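Local coordinates for protein farnesyltransferase, putative (Trypanosoma cruzi, PDB 3WCA) that probably condenses two farnesyl diphosphate molecules, with magnesium and NAD(P)H, into squalene, the first of three steps from farnesyl diphosphate to lanosterol, at residues L82-L85 with P86-H89; L124-A127 with Y128-V131; E137-A140 with N141-D145; Y160-V164 with A165-G169; S275-A278 with F279-P283. The protein carries 1 engineered substitution. All coordinates share one frame; numbering follows the deposited sequence.

Interaction 1 (L82-L85 with P86-H89)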
loop_
_atom_site.group_PDB
_atom_site.type_symbol
_atom_site.label_atom_id
_atom_site.label_comp_id
_atom_site.label_asym_id
_atom_site.label_seq_id
_atom_site.Cartn_x
_atom_site.Cartn_y
_atom_site.Cartn_z
ATOM N N LEU A 82 12.822 13.838 12.470
ATOM C CA LEU A 82 12.847 14.988 11.573
ATOM C C LEU A 82 14.286 15.291 11.166
ATOM O O LEU A 82 14.547 15.928 10.144
ATOM C CB LEU A 82 12.235 16.205 12.265
ATOM C CG LEU A 82 10.778 16.049 12.697
ATOM C CD1 LEU A 82 10.303 17.324 13.397
ATOM C CD2 LEU A 82 9.918 15.752 11.472
ATOM N N ARG A 83 15.218 14.817 11.977
ATOM C CA ARG A 83 16.635 15.025 11.730
ATOM C C ARG A 83 17.200 13.983 10.754
ATOM O O ARG A 83 17.784 14.327 9.729
ATOM C CB ARG A 83 17.398 14.950 13.061
ATOM C CG ARG A 83 18.897 15.234 12.975
ATOM C CD ARG A 83 19.607 14.756 14.243
ATOM N NE ARG A 83 18.991 15.295 15.457
ATOM C CZ ARG A 83 18.761 14.589 16.561
ATOM N NH1 ARG A 83 19.092 13.304 16.616
ATOM N NH2 ARG A 83 18.192 15.162 17.611
ATOM N N GLU A 84 17.002 12.710 11.081
ATOM C CA GLU A 84 17.522 11.606 10.278
ATOM C C GLU A 84 16.838 11.316 8.932
ATOM O O GLU A 84 17.513 11.075 7.930
ATOM C CB GLU A 84 17.519 10.327 11.123
ATOM C CG GLU A 84 18.386 10.375 12.384
ATOM C CD GLU A 84 19.880 10.464 12.087
ATOM O OE1 GLU A 84 20.339 9.854 11.096
ATOM O OE2 GLU A 84 20.600 11.130 12.861
ATOM N N LEU A 85 15.508 11.341 8.908
ATOM C CA LEU A 85 14.759 11.041 7.690
ATOM C C LEU A 85 15.135 11.781 6.402
ATOM O O LEU A 85 15.494 11.146 5.409
ATOM C CB LEU A 85 13.256 11.199 7.956
ATOM C CG LEU A 85 12.660 10.139 8.891
ATOM C CD1 LEU A 85 11.193 10.438 9.155
ATOM C CD2 LEU A 85 12.821 8.750 8.259
ATOM N N PRO A 86 15.071 13.126 6.399
ATOM C CA PRO A 86 15.401 13.926 5.210
ATOM C C PRO A 86 16.701 13.591 4.497
ATOM O O PRO A 86 16.830 13.821 3.295
ATOM C CB PRO A 86 15.388 15.355 5.745
ATOM C CG PRO A 86 14.336 15.287 6.810
ATOM C CD PRO A 86 14.717 14.006 7.525
ATOM N N LYS A 87 17.672 13.059 5.221
ATOM C CA LYS A 87 18.931 12.713 4.584
ATOM C C LYS A 87 19.112 11.204 4.479
ATOM O O LYS A 87 20.220 10.708 4.287
ATOM C CB LYS A 87 20.113 13.348 5.336
ATOM C CG LYS A 87 20.160 13.082 6.836
ATOM C CD LYS A 87 21.466 13.619 7.425
ATOM C CE LYS A 87 21.647 13.220 8.884
ATOM N NZ LYS A 87 20.800 14.016 9.810
ATOM N N PHE A 88 18.009 10.473 4.582
ATOM C CA PHE A 88 18.085 9.032 4.497
ATOM C C PHE A 88 18.571 8.624 3.125
ATOM O O PHE A 88 19.395 7.729 3.002
ATOM C CB PHE A 88 16.726 8.395 4.755
ATOM C CG PHE A 88 16.817 7.003 5.292
ATOM C CD1 PHE A 88 17.065 6.786 6.646
ATOM C CD2 PHE A 88 16.666 5.906 4.449
ATOM C CE1 PHE A 88 17.158 5.491 7.155
ATOM C CE2 PHE A 88 16.757 4.610 4.947
ATOM C CZ PHE A 88 17.003 4.403 6.305
ATOM N N HIS A 89 18.063 9.289 2.095
ATOM C CA HIS A 89 18.457 8.977 0.726
ATOM C C HIS A 89 19.953 9.182 0.482
ATOM O O HIS A 89 20.540 8.522 -0.374
ATOM C CB HIS A 89 17.658 9.826 -0.266
ATOM C CG HIS A 89 18.101 11.255 -0.340
ATOM N ND1 HIS A 89 18.074 12.103 0.747
ATOM C CD2 HIS A 89 18.577 11.987 -1.375
ATOM C CE1 HIS A 89 18.514 13.295 0.384
ATOM N NE2 HIS A 89 18.824 13.251 -0.899
HETATM O O HOH W 1 15.820 10.748 2.394
#

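Interaction 2 (L124-A127 with Y128-V131)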
loop_
_atom_site.group_PDB
_atom_site.type_symbol
_atom_site.label_atom_id
_atom_site.label_comp_id
_atom_site.label_asym_id
_atom_site.label_seq_id
_atom_site.Cartn_x
_atom_site.Cartn_y
_atom_site.Cartn_z
ATOM N N LEU A 124 23.514 -1.581 -8.782
ATOM C CA LEU A 124 22.343 -1.458 -9.647
ATOM C C LEU A 124 22.615 -0.480 -10.774
ATOM O O LEU A 124 23.520 0.343 -10.692
ATOM C CB LEU A 124 21.121 -0.966 -8.863
ATOM C CG LEU A 124 20.361 -1.917 -7.938
ATOM C CD1 LEU A 124 19.296 -1.127 -7.188
ATOM C CD2 LEU A 124 19.722 -3.040 -8.741
ATOM N N GLY A 125 21.820 -0.568 -11.829
ATOM C CA GLY A 125 21.998 0.345 -12.936
ATOM C C GLY A 125 21.854 1.773 -12.436
ATOM O O GLY A 125 21.241 2.019 -11.399
ATOM N N LYS A 126 22.424 2.711 -13.180
ATOM C CA LYS A 126 22.368 4.122 -12.825
ATOM C C LYS A 126 20.926 4.606 -12.722
ATOM O O LYS A 126 20.558 5.269 -11.752
ATOM C CB LYS A 126 23.121 4.945 -13.878
ATOM C CG LYS A 126 22.855 6.447 -13.843
ATOM C CD LYS A 126 23.525 7.119 -12.655
ATOM C CE LYS A 126 23.331 8.630 -12.719
ATOM N NZ LYS A 126 23.817 9.186 -14.016
ATOM N N ALA A 127 20.117 4.271 -13.724
ATOM C CA ALA A 127 18.716 4.680 -13.758
ATOM C C ALA A 127 17.867 4.116 -12.602
ATOM O O ALA A 127 16.957 4.791 -12.124
ATOM C CB ALA A 127 18.099 4.309 -15.105
ATOM N N TYR A 128 18.156 2.893 -12.155
ATOM C CA TYR A 128 17.401 2.304 -11.048
ATOM C C TYR A 128 17.747 3.009 -9.744
ATOM O O TYR A 128 16.874 3.233 -8.903
ATOM C CB TYR A 128 17.709 0.813 -10.870
ATOM C CG TYR A 128 17.200 -0.090 -11.961
ATOM C CD1 TYR A 128 16.041 0.216 -12.671
ATOM C CD2 TYR A 128 17.864 -1.277 -12.266
ATOM C CE1 TYR A 128 15.557 -0.638 -13.662
ATOM C CE2 TYR A 128 17.388 -2.136 -13.249
ATOM C CZ TYR A 128 16.236 -1.811 -13.944
ATOM O OH TYR A 128 15.764 -2.666 -14.907
ATOM N N GLN A 129 19.028 3.338 -9.575
ATOM C CA GLN A 129 19.499 4.015 -8.374
ATOM C C GLN A 129 18.818 5.360 -8.203
ATOM O O GLN A 129 18.418 5.710 -7.105
ATOM C CB GLN A 129 21.012 4.250 -8.429
ATOM C CG GLN A 129 21.871 2.996 -8.543
ATOM C CD GLN A 129 23.356 3.327 -8.613
ATOM O OE1 GLN A 129 23.751 4.307 -9.243
ATOM N NE2 GLN A 129 24.183 2.505 -7.979
ATOM N N ASP A 130 18.682 6.104 -9.298
ATOM C CA ASP A 130 18.077 7.437 -9.257
ATOM C C ASP A 130 16.586 7.443 -8.920
ATOM O O ASP A 130 16.105 8.334 -8.209
ATOM C CB ASP A 130 18.303 8.169 -10.592
ATOM C CG ASP A 130 19.780 8.466 -10.865
ATOM O OD1 ASP A 130 20.627 8.241 -9.967
ATOM O OD2 ASP A 130 20.084 8.934 -11.986
ATOM N N VAL A 131 15.854 6.466 -9.442
ATOM C CA VAL A 131 14.429 6.378 -9.166
ATOM C C VAL A 131 14.266 6.145 -7.664
ATOM O O VAL A 131 13.515 6.854 -6.982
ATOM C CB VAL A 131 13.794 5.219 -9.968
ATOM C CG1 VAL A 131 12.378 4.943 -9.484
ATOM C CG2 VAL A 131 13.783 5.581 -11.453
#

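Interaction 3 (E137-A140 with N141-D145)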
loop_
_atom_site.group_PDB
_atom_site.type_symbol
_atom_site.label_atom_id
_atom_site.label_comp_id
_atom_site.label_asym_id
_atom_site.label_seq_id
_atom_site.Cartn_x
_atom_site.Cartn_y
_atom_site.Cartn_z
ATOM N N GLU A 137 13.709 10.078 -0.901
ATOM C CA GLU A 137 13.741 11.439 -0.383
ATOM C C GLU A 137 12.335 12.045 -0.273
ATOM O O GLU A 137 11.963 12.585 0.770
ATOM C CB GLU A 137 14.615 12.315 -1.288
ATOM C CG GLU A 137 14.644 13.774 -0.885
ATOM C CD GLU A 137 15.770 14.549 -1.551
ATOM O OE1 GLU A 137 15.829 14.577 -2.801
ATOM O OE2 GLU A 137 16.594 15.130 -0.810
ATOM N N ARG A 138 11.561 11.967 -1.350
ATOM C CA ARG A 138 10.216 12.513 -1.330
ATOM C C ARG A 138 9.310 11.840 -0.284
ATOM O O ARG A 138 8.508 12.512 0.362
ATOM C CB ARG A 138 9.601 12.421 -2.727
ATOM C CG ARG A 138 10.256 13.374 -3.730
ATOM C CD ARG A 138 9.881 13.041 -5.167
ATOM N NE ARG A 138 8.468 13.277 -5.449
ATOM C CZ ARG A 138 7.872 12.902 -6.575
ATOM N NH1 ARG A 138 8.577 12.270 -7.505
ATOM N NH2 ARG A 138 6.582 13.161 -6.779
ATOM N N MET A 139 9.433 10.525 -0.103
ATOM C CA MET A 139 8.604 9.844 0.896
ATOM C C MET A 139 9.023 10.258 2.300
ATOM O O MET A 139 8.187 10.475 3.180
ATOM C CB MET A 139 8.721 8.318 0.785
ATOM C CG MET A 139 8.024 7.572 1.948
ATOM S SD MET A 139 8.027 5.758 1.768
ATOM C CE MET A 139 7.177 5.648 0.139
ATOM N N ALA A 140 10.330 10.342 2.513
ATOM C CA ALA A 140 10.859 10.731 3.813
ATOM C C ALA A 140 10.343 12.112 4.232
ATOM O O ALA A 140 9.860 12.293 5.348
ATOM C CB ALA A 140 12.372 10.731 3.770
ATOM N N ASN A 141 10.426 13.086 3.334
ATOM C CA ASN A 141 9.966 14.431 3.676
ATOM C C ASN A 141 8.457 14.450 3.914
ATOM O O ASN A 141 7.967 15.183 4.771
ATOM C CB ASN A 141 10.391 15.412 2.581
ATOM C CG ASN A 141 11.911 15.568 2.517
ATOM O OD1 ASN A 141 12.488 15.811 1.455
ATOM N ND2 ASN A 141 12.562 15.427 3.666
ATOM N N GLY A 142 7.731 13.618 3.171
ATOM C CA GLY A 142 6.294 13.541 3.348
ATOM C C GLY A 142 5.994 12.975 4.726
ATOM O O GLY A 142 5.110 13.452 5.436
ATOM N N MET A 143 6.736 11.949 5.118
ATOM C CA MET A 143 6.528 11.355 6.428
ATOM C C MET A 143 6.799 12.413 7.496
ATOM O O MET A 143 6.074 12.496 8.490
ATOM C CB MET A 143 7.466 10.165 6.644
ATOM C CG MET A 143 7.194 8.940 5.768
ATOM S SD MET A 143 8.464 7.682 6.064
ATOM C CE MET A 143 7.590 6.155 5.596
ATOM N N CYS A 144 7.849 13.209 7.296
ATOM C CA CYS A 144 8.197 14.253 8.254
ATOM C C CYS A 144 7.030 15.206 8.438
ATOM O O CYS A 144 6.709 15.590 9.561
ATOM C CB CYS A 144 9.438 15.032 7.798
ATOM S SG CYS A 144 11.007 14.166 8.069
ATOM N N ASP A 145 6.391 15.572 7.333
ATOM C CA ASP A 145 5.250 16.476 7.384
ATOM C C ASP A 145 4.145 15.934 8.283
ATOM O O ASP A 145 3.588 16.673 9.098
ATOM C CB ASP A 145 4.700 16.721 5.972
ATOM C CG ASP A 145 3.503 17.673 5.961
ATOM O OD1 ASP A 145 3.438 18.572 6.830
ATOM O OD2 ASP A 145 2.631 17.536 5.073
#

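Interaction 4 (Y160-V164 with A165-G169). With FPS (S-[(2E,6E)-3,7,11-trimethyldodeca-2,6,10-trienyl] trihydrogen thiodiphosphate), chain E.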
loop_
_atom_site.group_PDB
_atom_site.type_symbol
_atom_site.label_atom_id
_atom_site.label_comp_id
_atom_site.label_asym_id
_atom_site.label_seq_id
_atom_site.Cartn_x
_atom_site.Cartn_y
_atom_site.Cartn_z
ATOM N N TYR A 160 -1.283 11.849 2.473
ATOM C CA TYR A 160 -0.462 10.943 3.272
ATOM C C TYR A 160 -0.326 9.587 2.558
ATOM O O TYR A 160 0.743 8.973 2.584
ATOM C CB TYR A 160 -1.057 10.733 4.673
ATOM C CG TYR A 160 -0.252 9.766 5.516
ATOM C CD1 TYR A 160 0.937 10.164 6.128
ATOM C CD2 TYR A 160 -0.647 8.430 5.651
ATOM C CE1 TYR A 160 1.719 9.253 6.850
ATOM C CE2 TYR A 160 0.123 7.512 6.367
ATOM C CZ TYR A 160 1.305 7.928 6.962
ATOM O OH TYR A 160 2.079 7.023 7.655
ATOM N N CYS A 161 -1.411 9.124 1.937
ATOM C CA CYS A 161 -1.388 7.864 1.212
ATOM C C CYS A 161 -0.429 7.996 0.040
ATOM O O CYS A 161 0.276 7.045 -0.310
ATOM C CB CYS A 161 -2.793 7.487 0.708
ATOM S SG CYS A 161 -3.895 6.880 2.022
ATOM N N HIS A 162 -0.407 9.183 -0.560
ATOM C CA HIS A 162 0.478 9.457 -1.687
ATOM C C HIS A 162 1.935 9.274 -1.268
ATOM O O HIS A 162 2.698 8.578 -1.938
ATOM C CB HIS A 162 0.262 10.890 -2.192
ATOM C CG HIS A 162 1.339 11.382 -3.106
ATOM N ND1 HIS A 162 1.504 10.904 -4.388
ATOM C CD2 HIS A 162 2.317 12.303 -2.917
ATOM C CE1 HIS A 162 2.537 11.510 -4.951
ATOM N NE2 HIS A 162 3.048 12.362 -4.079
ATOM N N TYR A 163 2.307 9.882 -0.147
ATOM C CA TYR A 163 3.673 9.803 0.355
ATOM C C TYR A 163 4.153 8.413 0.750
ATOM O O TYR A 163 5.328 8.093 0.563
ATOM C CB TYR A 163 3.870 10.715 1.581
ATOM C CG TYR A 163 3.825 12.219 1.323
ATOM C CD1 TYR A 163 4.634 12.814 0.354
ATOM C CD2 TYR A 163 2.998 13.045 2.083
ATOM C CE1 TYR A 163 4.622 14.205 0.149
ATOM C CE2 TYR A 163 2.975 14.429 1.891
ATOM C CZ TYR A 163 3.786 15.004 0.926
ATOM O OH TYR A 163 3.747 16.371 0.743
ATOM N N VAL A 164 3.273 7.588 1.312
ATOM C CA VAL A 164 3.727 6.285 1.756
ATOM C C VAL A 164 3.370 5.105 0.872
ATOM O O VAL A 164 3.846 4.002 1.126
ATOM C CB VAL A 164 3.248 5.982 3.209
ATOM C CG1 VAL A 164 3.689 7.127 4.152
ATOM C CG2 VAL A 164 1.724 5.790 3.242
ATOM N N ALA A 165 2.558 5.340 -0.156
ATOM C CA ALA A 165 2.125 4.279 -1.055
ATOM C C ALA A 165 2.002 4.739 -2.508
ATOM O O ALA A 165 2.443 4.049 -3.426
ATOM C CB ALA A 165 0.792 3.720 -0.579
ATOM N N GLY A 166 1.387 5.894 -2.715
ATOM C CA GLY A 166 1.239 6.404 -4.065
ATOM C C GLY A 166 2.591 6.569 -4.751
ATOM O O GLY A 166 2.717 6.335 -5.959
ATOM N N LEU A 167 3.602 6.963 -3.979
ATOM C CA LEU A 167 4.941 7.154 -4.524
ATOM C C LEU A 167 5.607 5.818 -4.871
ATOM O O LEU A 167 6.467 5.755 -5.755
ATOM C CB LEU A 167 5.814 7.938 -3.538
ATOM C CG LEU A 167 5.607 9.460 -3.524
ATOM C CD1 LEU A 167 6.465 10.095 -2.453
ATOM C CD2 LEU A 167 5.976 10.028 -4.895
ATOM N N VAL A 168 5.228 4.760 -4.159
ATOM C CA VAL A 168 5.782 3.444 -4.453
ATOM C C VAL A 168 5.258 3.151 -5.851
ATOM O O VAL A 168 5.962 2.606 -6.693
ATOM C CB VAL A 168 5.264 2.373 -3.468
ATOM C CG1 VAL A 168 5.869 1.025 -3.803
ATOM C CG2 VAL A 168 5.615 2.767 -2.032
ATOM N N GLY A 169 4.015 3.554 -6.096
ATOM C CA GLY A 169 3.409 3.351 -7.399
ATOM C C GLY A 169 4.181 4.104 -8.472
ATOM O O GLY A 169 4.383 3.588 -9.580
HETATM C C1 FPS E . 2.341 -2.369 3.402
HETATM S S1 FPS E . 3.834 -3.466 3.552
HETATM C C2 FPS E . 2.498 -1.427 2.169
HETATM C C3 FPS E . 1.553 -0.964 1.260
HETATM C C4 FPS E . 0.080 -1.305 1.303
HETATM C C5 FPS E . 2.050 -0.070 0.146
HETATM C C6 FPS E . 2.849 -0.737 -1.017
HETATM C C7 FPS E . 2.398 -0.064 -2.296
HETATM C C8 FPS E . 2.550 -0.521 -3.548
HETATM C C10 FPS E . 2.001 0.381 -4.670
HETATM C C9 FPS E . 3.225 -1.854 -3.894
HETATM C C11 FPS E . 1.566 -0.409 -5.884
HETATM C C12 FPS E . 1.525 0.509 -7.077
HETATM C C13 FPS E . 1.796 0.152 -8.353
HETATM C C14 FPS E . 2.194 -1.268 -8.776
HETATM C C15 FPS E . 1.693 1.232 -9.427
HETATM P PA FPS E . 3.413 -5.351 2.803
HETATM O O1A FPS E . 2.836 -5.229 1.365
HETATM O O2A FPS E . 4.710 -6.120 2.780
HETATM O O3A FPS E . 2.530 -6.353 3.816
HETATM P PB FPS E . 1.098 -6.210 4.707
HETATM O O1B FPS E . 0.203 -7.472 4.533
HETATM O O2B FPS E . 1.458 -6.116 6.233
HETATM O O3B FPS E . 0.241 -4.991 4.165
#

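Interaction 5 (S275-A278 with F279-P283)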
loop_
_atom_site.group_PDB
_atom_site.type_symbol
_atom_site.label_atom_id
_atom_site.label_comp_id
_atom_site.label_asym_id
_atom_site.label_seq_id
_atom_site.Cartn_x
_atom_site.Cartn_y
_atom_site.Cartn_z
ATOM N N SER A 275 5.351 -10.516 -16.541
ATOM C CA SER A 275 5.920 -10.521 -15.195
ATOM C C SER A 275 5.464 -9.267 -14.460
ATOM O O SER A 275 5.013 -9.339 -13.319
ATOM C CB SER A 275 7.453 -10.541 -15.233
ATOM O OG SER A 275 7.939 -11.794 -15.679
ATOM N N VAL A 276 5.599 -8.123 -15.128
ATOM C CA VAL A 276 5.214 -6.842 -14.560
ATOM C C VAL A 276 3.724 -6.881 -14.264
ATOM O O VAL A 276 3.282 -6.435 -13.211
ATOM C CB VAL A 276 5.516 -5.665 -15.534
ATOM C CG1 VAL A 276 4.859 -4.369 -15.018
ATOM C CG2 VAL A 276 7.040 -5.466 -15.672
ATOM N N PHE A 277 2.950 -7.433 -15.186
ATOM C CA PHE A 277 1.520 -7.508 -14.971
ATOM C C PHE A 277 1.127 -8.335 -13.740
ATOM O O PHE A 277 0.347 -7.868 -12.908
ATOM C CB PHE A 277 0.812 -8.067 -16.197
ATOM C CG PHE A 277 -0.668 -8.226 -16.001
ATOM C CD1 PHE A 277 -1.181 -9.362 -15.372
ATOM C CD2 PHE A 277 -1.538 -7.204 -16.370
ATOM C CE1 PHE A 277 -2.547 -9.478 -15.105
ATOM C CE2 PHE A 277 -2.905 -7.304 -16.111
ATOM C CZ PHE A 277 -3.412 -8.447 -15.473
ATOM N N ALA A 278 1.653 -9.549 -13.612
ATOM C CA ALA A 278 1.285 -10.376 -12.462
ATOM C C ALA A 278 1.711 -9.729 -11.141
ATOM O O ALA A 278 0.955 -9.736 -10.168
ATOM C CB ALA A 278 1.889 -11.782 -12.594
ATOM N N PHE A 279 2.922 -9.174 -11.109
ATOM C CA PHE A 279 3.441 -8.514 -9.912
ATOM C C PHE A 279 2.552 -7.329 -9.511
ATOM O O PHE A 279 2.336 -7.085 -8.324
ATOM C CB PHE A 279 4.872 -8.011 -10.160
ATOM C CG PHE A 279 5.361 -7.053 -9.116
ATOM C CD1 PHE A 279 5.832 -7.509 -7.885
ATOM C CD2 PHE A 279 5.302 -5.677 -9.342
ATOM C CE1 PHE A 279 6.234 -6.606 -6.889
ATOM C CE2 PHE A 279 5.698 -4.769 -8.361
ATOM C CZ PHE A 279 6.164 -5.231 -7.132
ATOM N N SER A 280 2.042 -6.609 -10.510
ATOM C CA SER A 280 1.184 -5.437 -10.299
ATOM C C SER A 280 -0.284 -5.748 -9.991
ATOM O O SER A 280 -0.928 -5.059 -9.192
ATOM C CB SER A 280 1.242 -4.527 -11.536
ATOM O OG SER A 280 2.560 -4.023 -11.751
ATOM N N ALA A 281 -0.794 -6.803 -10.614
ATOM C CA ALA A 281 -2.188 -7.207 -10.473
ATOM C C ALA A 281 -2.570 -7.918 -9.188
ATOM O O ALA A 281 -3.604 -7.619 -8.598
ATOM C CB ALA A 281 -2.581 -8.080 -11.652
ATOM N N ILE A 282 -1.743 -8.865 -8.768
ATOM C CA ILE A 282 -2.037 -9.654 -7.585
ATOM C C ILE A 282 -2.391 -8.858 -6.339
ATOM O O ILE A 282 -3.394 -9.140 -5.700
ATOM C CB ILE A 282 -0.882 -10.640 -7.310
ATOM C CG1 ILE A 282 -0.906 -11.726 -8.399
ATOM C CG2 ILE A 282 -0.985 -11.232 -5.901
ATOM C CD1 ILE A 282 0.304 -12.662 -8.387
ATOM N N PRO A 283 -1.581 -7.856 -5.976
ATOM C CA PRO A 283 -1.922 -7.085 -4.781
ATOM C C PRO A 283 -3.250 -6.336 -4.956
ATOM O O PRO A 283 -4.021 -6.199 -4.003
ATOM C CB PRO A 283 -0.728 -6.139 -4.636
ATOM C CG PRO A 283 0.423 -6.956 -5.252
ATOM C CD PRO A 283 -0.263 -7.454 -6.498
#

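Interaction 1 (L82-L85 with P86-H89)
Phe88 N donates to Leu85 O at 2.7 Å, closing a type I beta turn in which Pro86 and Lys87 occupy the two middle positions. This turn carries the chain from helix 78-84 into the loop that follows. The donor stands well above the plane of the Leu85 carbonyl, 50° out of it. One residue earlier, Lys87 N makes a long, weak bond of 3.4 Å to Glu84 O. Pro86 has no N-H to offer, and its CD sits instead 3.3 Å from Leu82 O. Arg83 O is instead bonded by a side chain: Lys87 NZ donates to it at 3.0 Å, again from above the carbonyl plane. With CG between the backbone N and the carbonyl carbon (chi1 52°) and a bend only at its last torsion, the Lys87 chain runs back along the turn beside Arg83. The carboxylate of Glu84 is near as well, but its OE2 stays 4.2 Å from Lys87 NZ, beyond a salt bridge. Further out, Leu85 and Phe88 both press on Leu67 of helix 51-72, Phe88 meets the ring of Trp97 with the two planes steeply inclined, and Pro86 packs on Cys144 of helix 126-147. A water ties the turn to the next residue, donating to Leu85 O at 3.1 Å and accepting from His89 N at 2.7 Å.

Interaction 2 (L124-A127 with Y128-V131)
The ring of Tyr128 slants past the backbone of Gly125, its CD2 4.0 Å from Gly125 N. A second flat group, the amide of Gln129, lies by the carbonyl of Leu124, the residue before the N-cap, with Gln129 CD 3.6 Å from Leu124 O. The third, the carboxylate of Asp130, has the lysine one turn back at its OD2: Lys126 CE comes to 3.3 Å from that oxygen. Bends at chi2 (73°) and chi4 fold the Lys126 chain across the Asp130 side chain, and NZ ends 4.3 Å from Asp130 OD2, beyond a salt bridge, though the opposite charges probably still attract. In the backbone, Gly125 O receives Gln129 N at 3.2 Å in a fairly straight bond of 160°, plus a weak bond from Tyr128 N. Gln129 CG also rests 3.1 Å from Gly125 O. Asp130 N then continues the pattern to Lys126 O at 3.2 Å. Lys126, Ala127 and Asp130 face the surface, whereas Tyr128 is buried between helix 51-72, where it touches Ala56, and helix 154-179, where it touches Leu175 and Ser178. Its hydroxyl has a weak hydrogen bond to Glu52, and Gln129 O is bonded to the hydroxyl of Tyr121. The whole is a helix N-terminus: Gly125 is the N-cap of helix 126-147, and the first turn anchors one aromatic side chain in the surrounding all-helical fold.

Interaction 3 (E137-A140 with N141-D145)
Asn141 N donates to Glu137 O at 3.0 Å, as one of a run of alpha-helical i to i+4 bonds in the middle of helix 126-147. Gly142 N to Arg138 O, Met143 N to Met139 O (2.8 Å) and Cys144 N to Ala140 O (2.9 Å) follow in step, so the carbonyls of 137-140 are each taken by an N-H one turn on. The side chains divide by face. Glu137 and Asn141 run side by side in the same direction, their carboxylate and amide planes 31° apart, with Asn141 OD1 3.8 Å from Glu137 CG. Another face carries the two methionines and turns to helix 51-72, which bears the metal-binding residues Asp68, Glu71 and Asp72. There Met139 touches Leu64, Ala140 and Met143 touch Leu67, and the side chain of Met143 lies about 3 Å from that of Glu71 and about 5 Å from the bound magnesium. The methionine side therefore probably acts as an apolar backing to the metal-bearing helix. Met139 also touches Val168 of helix 154-179. Met143 is extended, with CG anti to its carbonyl carbon (chi1 -68°), which sets CG 3.2 Å from Met139 O. Met139 instead bends at chi3, and the two thioethers pass each other at an angle, Met139 SD lying 3.9 Å from Met143 CE.

Interaction 4 (Y160-V164 with A165-G169)
Gly166 N bonds to Cys161 O at 2.9 Å and Leu167 N to His162 O at 2.8 Å, both five residues back, so helix 154-179 widens here into a pi-type turn, and the short axes of 160-164 and 165-169 diverge by 47°. Cys161 O also accepts a weak bond from Ala165 N. The CA atoms of His162 and Gly166 close to 3.9 Å, an approach that the missing side chain of Gly166 permits. Because of the wider turn it is Leu167, five residues on, that meets the ring of His162. Leu167 CG covers one face of the imidazole in a CH-pi contact, 4.1 Å from the centroid and 22° off the normal, and Leu167 CD2 lies 3.7 Å from His162 CE1. His162 ND1 is hydrogen-bonded to Asn194 OD1, and His170 meets the ring edge-to-face, which together probably hold the imidazole's rotation. The other methyl of Leu167, CD1, sits at the edge of the Tyr163 ring. Toward the metal, Tyr160 OH is hydrogen-bonded to Glu71, a magnesium ligand. Toward the prenyl pocket, Ala165, Val168 and Gly169 line the chain of the bound farnesyl thiodiphosphate. Val168 points CG1 anti to its backbone N (chi1 -180°), which brings that methyl to 3.7 Å from ligand C8. Near the far end of the prenyl chain the backbone itself forms the wall: Gly169 CA lies 3.4 Å from ligand C15.

Interaction 5 (S275-A278 with F279-P283)
Near the start of helix 274-294, Ser280 grips Val276 O twice: its backbone N donates at 3.0 Å and its hydroxyl OG at 2.9 Å. The two donors reach Val276 O from opposite faces of the carbonyl plane. For the hydroxyl this needs OG anti to the carbonyl carbon (chi1 -63°), folded back along the helix; OG has a further, weak hydrogen bond with Tyr176 OH. The Ser280 side chain is about 4 Å from the bound farnesyl thiodiphosphate at the nearest atoms. Phe277 and Ala281 pair one turn apart in a CH-pi contact, Ala281 CB over the ring face of Phe277, 4.1 Å from its centroid and 27° off the normal. Both also touch Thr325 of helix 322-338. The alpha-helical ladder continues from Phe279 N to Ser275 O (3.0 Å), Ala281 N to Phe277 O (2.8 Å) and Ile282 N to Ala278 O (3.2 Å), then breaks at Pro283, whose N carries no hydrogen, and the helix kinks there. Phe279 packs on Leu172 and Tyr176 of helix 154-179 and on Val45 of helix 40-45. At the N-terminal end Ser275 OG is hydrogen-bonded to Asp50 OD1. Just before the kink, Ile282 CG1 lies 3.2 Å from Ala278 O.

Interactions 4 and 5 are buried, 1 and 3 partly so, and 2 lies at the surface. Interactions 2 and 3 share helix 126-147, about 20 Å apart between centres: the first is its polar, charged N-terminal turn, the second its sulfur-rich middle. Interaction 3 touches interaction 1 on one flank, where Leu85 CB meets Cys144 SG at 3.7 Å, and interaction 4 on another, where Met139 CG meets Tyr163 O. Regular alpha bonding in 3 contrasts with the pi-type turn of 4, the proline kink of 5 and the water-bridged turn of 1. Interactions 4 and 5 both come near the prenyl ligand, but their own atoms do not touch.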